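Long-range contact in glycoside hydrolase family 31 (Trueperella pyogenes, PDB 5I0F), which probably degrades cycloalternan by cleaving its alpha-glucosidic linkages through a covalent glycosyl-enzyme intermediate: residues Y575-M588 against L618-L632. Residues are numbered along the deposited sequence; the frame is centred on the assembly and turned at random.
Sequences YARAFAAATFMPIM and LIDLARHYTRVREAL
The methyl CB of Ala580 lies over one face of the Tyr625 ring, 3.6 Å from its centroid, a CH-pi contact for which alanine's short methyl suits the close spacing of the helices; His624 CD2 lies over the centre of the opposite face. The Tyr625 hydroxyl reaches on to the backbone oxygen of Trp720, giving this buried phenol a polar partner. On the Phe579 ring, Ala622 CB sits over a face, while Tyr625 CB and Thr626 OG1 meet the edge. Phe584 receives Leu632 CD1 on a face, 4.2 Å from its centroid.

Arg629 suits the turn after helix 575-583 because its flat guanidinium, with several N-H donors, can collect several carbonyls at its edge. Arg629 NH1 binds Thr583 O at 2.8 Å, from above the carbonyl plane. It also meets Met585 O at 2.7 Å, within that carbonyl's plane. Arg629 NH2 takes Pro586 O at 2.8 Å. Met588 CB lies over one face, and the bonds at the edge and from NE to Phe295 O hold the group's rotation. With CG anti to the backbone N (chi1 -176°) and a bend at chi2, the chain runs past Met588 SD, which touches Arg629 CG at 3.6 Å. Thr583 is a knob among Tyr625, Val628, Arg629 and Leu632, small enough to enter, Thr583 OG1 donating to Phe579 O at 2.9 Å.

The axes of segments 575-583 and 618-632 come within 9.6 Å at 9°, nearly parallel. Helix 572-583 leads through this turn into strand 587-590, the eighth of the parallel barrel, and helix 617-646 comes later, after the short helix 606-613: neighbouring outer helices of a TIM barrel, the catalytic fold of family 31.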
loop_
_atom_site.group_PDB
_atom_site.type_symbol
_atom_site.label_atom_id
_atom_site.label_comp_id
_atom_site.label_asym_id
_atom_site.label_seq_id
_atom_site.Cartn_x
_atom_site.Cartn_y
_atom_site.Cartn_z
ATOM N N TYR A 575 6.412 -4.001 22.912
ATOM C CA TYR A 575 5.147 -4.740 22.850
ATOM C C TYR A 575 4.098 -4.099 23.759
ATOM O O TYR A 575 2.982 -3.844 23.327
ATOM C CB TYR A 575 5.332 -6.200 23.199
ATOM C CG TYR A 575 4.132 -7.086 22.862
ATOM C CD1 TYR A 575 3.947 -7.590 21.574
ATOM C CD2 TYR A 575 3.214 -7.435 23.832
ATOM C CE1 TYR A 575 2.878 -8.423 21.267
ATOM C CE2 TYR A 575 2.142 -8.278 23.533
ATOM C CZ TYR A 575 1.976 -8.763 22.259
ATOM O OH TYR A 575 0.910 -9.608 21.986
ATOM N N ALA A 576 4.482 -3.772 24.982
ATOM C CA ALA A 576 3.572 -3.110 25.914
ATOM C C ALA A 576 3.031 -1.796 25.410
ATOM O O ALA A 576 1.819 -1.569 25.477
ATOM C CB ALA A 576 4.232 -2.909 27.264
ATOM N N ARG A 577 3.907 -0.911 24.932
ATOM C CA ARG A 577 3.463 0.414 24.493
ATOM C C ARG A 577 2.618 0.316 23.219
ATOM O O ARG A 577 1.618 1.014 23.076
ATOM C CB ARG A 577 4.639 1.362 24.251
ATOM C CG ARG A 577 5.501 1.693 25.450
ATOM C CD ARG A 577 4.702 2.197 26.626
ATOM N NE ARG A 577 5.534 2.849 27.631
ATOM C CZ ARG A 577 5.092 3.299 28.804
ATOM N NH1 ARG A 577 3.812 3.171 29.164
ATOM N NH2 ARG A 577 5.947 3.897 29.636
ATOM N N ALA A 578 3.005 -0.569 22.321
ATOM C CA ALA A 578 2.310 -0.741 21.061
ATOM C C ALA A 578 0.949 -1.405 21.251
ATOM O O ALA A 578 -0.015 -1.067 20.555
ATOM C CB ALA A 578 3.161 -1.559 20.104
ATOM N N PHE A 579 0.877 -2.365 22.177
ATOM C CA PHE A 579 -0.393 -3.045 22.473
ATOM C C PHE A 579 -1.395 -2.025 23.055
ATOM O O PHE A 579 -2.564 -1.999 22.663
ATOM C CB PHE A 579 -0.168 -4.246 23.404
ATOM C CG PHE A 579 -1.287 -5.272 23.401
ATOM C CD1 PHE A 579 -2.455 -5.059 24.119
ATOM C CD2 PHE A 579 -1.136 -6.477 22.724
ATOM C CE1 PHE A 579 -3.466 -6.011 24.141
ATOM C CE2 PHE A 579 -2.141 -7.443 22.743
ATOM C CZ PHE A 579 -3.320 -7.205 23.436
ATOM N N ALA A 580 -0.919 -1.162 23.960
ATOM C CA ALA A 580 -1.757 -0.098 24.544
ATOM C C ALA A 580 -2.247 0.875 23.464
ATOM O O ALA A 580 -3.432 1.229 23.402
ATOM C CB ALA A 580 -0.992 0.637 25.638
ATOM N N ALA A 581 -1.350 1.272 22.568
ATOM C CA ALA A 581 -1.730 2.184 21.505
ATOM C C ALA A 581 -2.752 1.571 20.578
ATOM O O ALA A 581 -3.734 2.252 20.213
ATOM C CB ALA A 581 -0.515 2.634 20.710
ATOM N N ALA A 582 -2.502 0.313 20.183
ATOM C CA ALA A 582 -3.374 -0.403 19.264
ATOM C C ALA A 582 -4.792 -0.539 19.808
ATOM O O ALA A 582 -5.752 -0.592 19.028
ATOM C CB ALA A 582 -2.787 -1.781 18.927
ATOM N N THR A 583 -4.920 -0.576 21.137
ATOM C CA THR A 583 -6.214 -0.624 21.820
ATOM C C THR A 583 -7.107 0.580 21.475
ATOM O O THR A 583 -8.343 0.474 21.501
ATOM C CB THR A 583 -5.986 -0.760 23.349
ATOM O OG1 THR A 583 -5.273 -1.969 23.595
ATOM C CG2 THR A 583 -7.271 -0.799 24.153
ATOM N N PHE A 584 -6.491 1.721 21.167
ATOM C CA PHE A 584 -7.203 2.949 20.829
ATOM C C PHE A 584 -7.030 3.346 19.350
ATOM O O PHE A 584 -6.912 4.536 19.044
ATOM C CB PHE A 584 -6.730 4.090 21.748
ATOM C CG PHE A 584 -7.091 3.868 23.185
ATOM C CD1 PHE A 584 -6.266 3.137 24.022
ATOM C CD2 PHE A 584 -8.298 4.329 23.675
ATOM C CE1 PHE A 584 -6.631 2.901 25.339
ATOM C CE2 PHE A 584 -8.667 4.104 25.001
ATOM C CZ PHE A 584 -7.830 3.386 25.827
ATOM N N MET A 585 -7.045 2.351 18.464
ATOM C CA MET A 585 -7.050 2.535 17.022
ATOM C C MET A 585 -8.180 1.748 16.385
ATOM O O MET A 585 -8.769 0.886 17.046
ATOM C CB MET A 585 -5.692 2.131 16.434
ATOM C CG MET A 585 -4.571 3.071 16.865
ATOM S SD MET A 585 -2.901 2.543 16.411
ATOM C CE MET A 585 -1.907 3.718 17.312
ATOM N N PRO A 586 -8.510 2.042 15.102
ATOM C CA PRO A 586 -9.737 1.438 14.535
ATOM C C PRO A 586 -9.737 -0.101 14.483
ATOM O O PRO A 586 -10.676 -0.712 14.984
ATOM C CB PRO A 586 -9.830 2.067 13.137
ATOM C CG PRO A 586 -9.058 3.360 13.262
ATOM C CD PRO A 586 -7.928 3.049 14.191
ATOM N N ILE A 587 -8.645 -0.695 13.976
ATOM C CA ILE A 587 -8.485 -2.146 13.916
ATOM C C ILE A 587 -7.264 -2.534 14.732
ATOM O O ILE A 587 -6.161 -1.997 14.524
ATOM C CB ILE A 587 -8.332 -2.666 12.480
ATOM C CG1 ILE A 587 -9.491 -2.179 11.592
ATOM C CG2 ILE A 587 -8.189 -4.176 12.453
ATOM C CD1 ILE A 587 -10.851 -2.675 11.989
ATOM N N MET A 588 -7.497 -3.428 15.690
ATOM C CA MET A 588 -6.486 -3.888 16.639
ATOM C C MET A 588 -6.092 -5.321 16.278
ATOM O O MET A 588 -6.931 -6.233 16.341
ATOM C CB MET A 588 -7.050 -3.824 18.063
ATOM C CG MET A 588 -6.058 -4.265 19.122
ATOM S SD MET A 588 -6.859 -4.397 20.734
ATOM C CE MET A 588 -5.399 -4.647 21.742
ATOM N N LEU A 618 3.636 -9.383 30.581
ATOM C CA LEU A 618 2.986 -9.067 29.304
ATOM C C LEU A 618 1.651 -9.776 29.095
ATOM O O LEU A 618 0.786 -9.246 28.393
ATOM C CB LEU A 618 3.896 -9.370 28.112
ATOM C CG LEU A 618 5.151 -8.516 27.934
ATOM C CD1 LEU A 618 5.808 -8.918 26.624
ATOM C CD2 LEU A 618 4.809 -7.028 27.938
ATOM N N ILE A 619 1.477 -10.967 29.671
ATOM C CA ILE A 619 0.192 -11.672 29.518
ATOM C C ILE A 619 -0.895 -10.908 30.305
ATOM O O ILE A 619 -1.952 -10.618 29.751
ATOM C CB ILE A 619 0.263 -13.174 29.895
ATOM C CG1 ILE A 619 1.377 -13.882 29.101
ATOM C CG2 ILE A 619 -1.056 -13.857 29.568
ATOM C CD1 ILE A 619 1.569 -15.333 29.472
ATOM N N ASP A 620 -0.602 -10.537 31.553
ATOM C CA ASP A 620 -1.530 -9.713 32.362
ATOM C C ASP A 620 -1.815 -8.374 31.680
ATOM O O ASP A 620 -2.947 -7.905 31.685
ATOM C CB ASP A 620 -0.984 -9.443 33.775
ATOM C CG ASP A 620 -1.232 -10.596 34.758
ATOM O OD1 ASP A 620 -1.913 -11.615 34.459
ATOM O OD2 ASP A 620 -0.742 -10.473 35.903
ATOM N N LEU A 621 -0.790 -7.767 31.076
ATOM C CA LEU A 621 -0.991 -6.514 30.328
ATOM C C LEU A 621 -1.938 -6.685 29.143
ATOM O O LEU A 621 -2.784 -5.834 28.914
ATOM C CB LEU A 621 0.338 -5.937 29.836
ATOM C CG LEU A 621 0.470 -4.428 29.964
ATOM C CD1 LEU A 621 0.460 -4.009 31.456
ATOM C CD2 LEU A 621 1.741 -3.923 29.282
ATOM N N ALA A 622 -1.785 -7.769 28.390
ATOM C CA ALA A 622 -2.681 -8.045 27.281
ATOM C C ALA A 622 -4.119 -8.299 27.754
ATOM O O ALA A 622 -5.068 -7.839 27.112
ATOM C CB ALA A 622 -2.177 -9.212 26.460
ATOM N N ARG A 623 -4.271 -8.999 28.888
ATOM C CA ARG A 623 -5.586 -9.166 29.521
ATOM C C ARG A 623 -6.214 -7.806 29.816
ATOM O O ARG A 623 -7.361 -7.555 29.437
ATOM C CB ARG A 623 -5.496 -9.998 30.828
ATOM C CG ARG A 623 -5.657 -11.503 30.668
ATOM C CD ARG A 623 -5.792 -12.234 32.018
ATOM N NE ARG A 623 -4.480 -12.507 32.624
ATOM C CZ ARG A 623 -3.674 -13.531 32.323
ATOM N NH1 ARG A 623 -2.503 -13.663 32.950
ATOM N NH2 ARG A 623 -4.004 -14.441 31.419
ATOM N N HIS A 624 -5.443 -6.942 30.486
ATOM C CA HIS A 624 -5.869 -5.580 30.849
ATOM C C HIS A 624 -6.323 -4.765 29.632
ATOM O O HIS A 624 -7.443 -4.245 29.601
ATOM C CB HIS A 624 -4.724 -4.876 31.611
ATOM C CG HIS A 624 -4.871 -3.394 31.746
ATOM N ND1 HIS A 624 -5.862 -2.804 32.499
ATOM C CD2 HIS A 624 -4.115 -2.381 31.260
ATOM C CE1 HIS A 624 -5.734 -1.489 32.446
ATOM N NE2 HIS A 624 -4.675 -1.205 31.705
ATOM N N TYR A 625 -5.461 -4.651 28.630
ATOM C CA TYR A 625 -5.821 -3.871 27.444
ATOM C C TYR A 625 -6.926 -4.517 26.595
ATOM O O TYR A 625 -7.712 -3.786 25.970
ATOM C CB TYR A 625 -4.578 -3.517 26.619
ATOM C CG TYR A 625 -3.765 -2.413 27.280
ATOM C CD1 TYR A 625 -4.304 -1.116 27.444
ATOM C CD2 TYR A 625 -2.482 -2.651 27.738
ATOM C CE1 TYR A 625 -3.566 -0.089 28.034
ATOM C CE2 TYR A 625 -1.741 -1.638 28.343
ATOM C CZ TYR A 625 -2.291 -0.368 28.515
ATOM O OH TYR A 625 -1.529 0.631 29.106
ATOM N N THR A 626 -7.028 -5.846 26.587
ATOM C CA THR A 626 -8.131 -6.484 25.858
ATOM C C THR A 626 -9.461 -6.260 26.591
ATOM O O THR A 626 -10.476 -6.070 25.929
ATOM C CB THR A 626 -7.846 -7.943 25.434
ATOM O OG1 THR A 626 -6.627 -7.996 24.673
ATOM C CG2 THR A 626 -8.921 -8.467 24.521
ATOM N N ARG A 627 -9.453 -6.200 27.929
ATOM C CA ARG A 627 -10.636 -5.758 28.670
ATOM C C ARG A 627 -11.013 -4.320 28.291
ATOM O O ARG A 627 -12.188 -4.027 28.105
ATOM C CB ARG A 627 -10.448 -5.835 30.213
ATOM C CG ARG A 627 -10.660 -7.204 30.833
ATOM C CD ARG A 627 -10.625 -7.174 32.374
ATOM N NE ARG A 627 -9.326 -6.703 32.923
ATOM C CZ ARG A 627 -8.315 -7.478 33.370
ATOM N NH1 ARG A 627 -8.398 -8.816 33.391
ATOM N NH2 ARG A 627 -7.203 -6.904 33.817
ATOM N N VAL A 628 -10.018 -3.432 28.178
ATOM C CA VAL A 628 -10.256 -2.066 27.754
ATOM C C VAL A 628 -10.857 -2.044 26.335
ATOM O O VAL A 628 -11.874 -1.340 26.066
ATOM C CB VAL A 628 -8.968 -1.206 27.847
ATOM C CG1 VAL A 628 -9.180 0.164 27.221
ATOM C CG2 VAL A 628 -8.536 -1.049 29.317
ATOM N N ARG A 629 -10.272 -2.847 25.450
ATOM C CA ARG A 629 -10.760 -2.928 24.078
ATOM C C ARG A 629 -12.235 -3.366 24.039
ATOM O O ARG A 629 -13.056 -2.764 23.312
ATOM C CB ARG A 629 -9.903 -3.856 23.251
ATOM C CG ARG A 629 -10.293 -3.935 21.775
ATOM C CD ARG A 629 -10.112 -2.597 21.095
ATOM N NE ARG A 629 -10.358 -2.652 19.647
ATOM C CZ ARG A 629 -10.128 -1.655 18.796
ATOM N NH1 ARG A 629 -9.582 -0.519 19.194
ATOM N NH2 ARG A 629 -10.403 -1.813 17.508
ATOM N N GLU A 630 -12.581 -4.370 24.855
ATOM C CA GLU A 630 -13.958 -4.848 24.909
ATOM C C GLU A 630 -14.892 -3.743 25.395
ATOM O O GLU A 630 -15.941 -3.530 24.793
ATOM C CB GLU A 630 -14.093 -6.113 25.781
ATOM C CG GLU A 630 -13.396 -7.340 25.181
ATOM C CD GLU A 630 -14.051 -7.815 23.900
ATOM O OE1 GLU A 630 -15.119 -8.442 23.997
ATOM O OE2 GLU A 630 -13.509 -7.568 22.783
ATOM N N ALA A 631 -14.496 -3.036 26.459
ATOM C CA ALA A 631 -15.268 -1.898 26.978
ATOM C C ALA A 631 -15.430 -0.748 25.971
ATOM O O ALA A 631 -16.421 -0.011 26.034
ATOM C CB ALA A 631 -14.633 -1.360 28.260
ATOM N N LEU A 632 -14.454 -0.587 25.069
ATOM C CA LEU A 632 -14.532 0.411 24.007
ATOM C C LEU A 632 -15.455 0.038 22.871
ATOM O O LEU A 632 -15.773 0.900 22.066
ATOM C CB LEU A 632 -13.158 0.675 23.388
ATOM C CG LEU A 632 -12.176 1.524 24.149
ATOM C CD1 LEU A 632 -10.821 1.418 23.430
ATOM C CD2 LEU A 632 -12.641 2.974 24.236
HETATM O O HOH W 1 -10.306 -4.337 16.019
#